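Local coordinates for metallophosphoesterase (PDB 3RQZ), which probably acts as a zinc-dependent phosphatase of the calcineurin-like metallophosphoesterase superfamily, holding two zinc ions in its active site, at residues N58-I62 with L104-M108. Residue numbers count along the deposited sequence, not the author numbering.
Sequences NISVI and LPNRM
In this calcineurin-like phosphoesterase, the outermost strands of two mixed sheets, 59-60 and 107-110, meet through their flanks and adjoining loops. The register runs in opposite senses, I59 against M108 (CA-CA 6.8 Å) and V61 against N106 (CA-CA 5.2 Å). From I59 to I62 and at L104, P105, R107 and M108 the backbone is extended; N106 (phi/psi -87/-6) is the break. L104, the most covered residue, points toward 58-62: its CD2 makes van der Waals contact with S60 O (3.5 Å), and its CB packs against I62 CB (4.0 Å). Selenomethionine M108 packs its CG on V61 CG1 (3.7 Å) and CB on I59 CD1 (3.6 Å), all apolar contacts; I59 and V61 also touch V115 on the neighbouring strand. I62 follows strand 59-60, and its side chain is about 7 Å from that of zinc ligand D37. I62 N donates to P105 O (3.1 Å, 156°), the sole direct hydrogen bond between the two segments, while a water sits 2.8 Å from both I62 O and N106 O.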
loop_
_atom_site.group_PDB
_atom_site.type_symbol
_atom_site.label_atom_id
_atom_site.label_comp_id
_atom_site.label_asym_id
_atom_site.label_seq_id
_atom_site.Cartn_x
_atom_site.Cartn_y
_atom_site.Cartn_z
ATOM N N ASN A 58 6.857 -0.921 -13.603
ATOM C CA ASN A 58 6.470 -2.308 -13.909
ATOM C C ASN A 58 5.249 -2.792 -13.150
ATOM O O ASN A 58 4.409 -3.481 -13.736
ATOM C CB ASN A 58 7.657 -3.272 -13.662
ATOM C CG ASN A 58 8.836 -2.971 -14.550
ATOM O OD1 ASN A 58 8.709 -2.917 -15.783
ATOM N ND2 ASN A 58 10.001 -2.770 -13.940
ATOM N N ILE A 59 5.157 -2.471 -11.857
ATOM C CA ILE A 59 4.052 -2.940 -11.022
ATOM C C ILE A 59 3.482 -1.740 -10.269
ATOM O O ILE A 59 4.144 -1.169 -9.412
ATOM C CB ILE A 59 4.477 -4.066 -10.017
ATOM C CG1 ILE A 59 5.033 -5.304 -10.738
ATOM C CG2 ILE A 59 3.275 -4.495 -9.101
ATOM C CD1 ILE A 59 3.970 -6.182 -11.304
ATOM N N SER A 60 2.270 -1.338 -10.626
ATOM C CA SER A 60 1.583 -0.235 -9.959
ATOM C C SER A 60 0.095 -0.504 -10.160
ATOM O O SER A 60 -0.429 -0.344 -11.269
ATOM C CB SER A 60 1.962 1.114 -10.604
ATOM O OG SER A 60 1.328 2.217 -9.939
ATOM N N VAL A 61 -0.584 -0.967 -9.110
ATOM C CA VAL A 61 -1.961 -1.355 -9.257
ATOM C C VAL A 61 -2.849 -0.320 -8.523
ATOM O O VAL A 61 -2.375 0.403 -7.656
ATOM C CB VAL A 61 -2.210 -2.857 -8.787
ATOM C CG1 VAL A 61 -1.387 -3.861 -9.664
ATOM C CG2 VAL A 61 -1.881 -3.055 -7.314
ATOM N N ILE A 62 -4.112 -0.216 -8.925
ATOM C CA ILE A 62 -4.997 0.816 -8.426
ATOM C C ILE A 62 -5.526 0.347 -7.071
ATOM O O ILE A 62 -5.721 -0.869 -6.863
ATOM C CB ILE A 62 -6.155 1.076 -9.438
ATOM C CG1 ILE A 62 -7.002 2.253 -9.008
ATOM C CG2 ILE A 62 -7.092 -0.150 -9.617
ATOM C CD1 ILE A 62 -7.035 3.336 -10.013
ATOM N N LEU A 104 -4.303 2.494 -14.556
ATOM C CA LEU A 104 -3.745 1.414 -13.748
ATOM C C LEU A 104 -4.624 0.156 -13.788
ATOM O O LEU A 104 -5.848 0.253 -13.743
ATOM C CB LEU A 104 -3.456 1.840 -12.295
ATOM C CG LEU A 104 -2.476 3.003 -12.070
ATOM C CD1 LEU A 104 -2.212 3.190 -10.566
ATOM C CD2 LEU A 104 -1.124 2.773 -12.773
ATOM N N PRO A 105 -3.989 -1.018 -13.889
ATOM C CA PRO A 105 -4.682 -2.287 -13.808
ATOM C C PRO A 105 -5.073 -2.566 -12.349
ATOM O O PRO A 105 -4.483 -1.994 -11.405
ATOM C CB PRO A 105 -3.603 -3.259 -14.284
ATOM C CG PRO A 105 -2.330 -2.679 -13.669
ATOM C CD PRO A 105 -2.522 -1.195 -13.900
ATOM N N ASN A 106 -6.092 -3.384 -12.133
ATOM C CA ASN A 106 -6.353 -3.799 -10.745
ATOM C C ASN A 106 -5.549 -5.034 -10.333
ATOM O O ASN A 106 -5.556 -5.431 -9.182
ATOM C CB ASN A 106 -7.872 -3.908 -10.471
ATOM C CG ASN A 106 -8.538 -5.052 -11.182
ATOM O OD1 ASN A 106 -7.911 -6.027 -11.524
ATOM N ND2 ASN A 106 -9.850 -4.934 -11.389
ATOM N N ARG A 107 -4.841 -5.641 -11.289
ATOM C CA ARG A 107 -4.124 -6.871 -11.007
ATOM C C ARG A 107 -2.929 -6.968 -11.919
ATOM O O ARG A 107 -3.057 -6.814 -13.131
ATOM C CB ARG A 107 -5.024 -8.098 -11.214
ATOM C CG ARG A 107 -4.422 -9.470 -10.701
ATOM C CD ARG A 107 -5.104 -10.704 -11.316
ATOM N NE ARG A 107 -6.548 -10.574 -11.407
ATOM C CZ ARG A 107 -7.407 -11.028 -10.494
ATOM N NH1 ARG A 107 -8.705 -10.826 -10.659
ATOM N NH2 ARG A 107 -6.978 -11.689 -9.427
HETATM N N MSE A 108 -1.780 -7.306 -11.362
HETATM C CA MSE A 108 -0.639 -7.680 -12.199
HETATM C C MSE A 108 -0.189 -9.112 -11.888
HETATM O O MSE A 108 -0.038 -9.487 -10.724
HETATM C CB MSE A 108 0.507 -6.678 -12.010
HETATM C CG MSE A 108 0.204 -5.282 -12.705
HETATM SE SE MSE A 108 0.221 -5.464 -14.671
HETATM C CE MSE A 108 1.959 -6.248 -14.776
HETATM O O HOH W 1 -5.734 -3.671 -7.072
#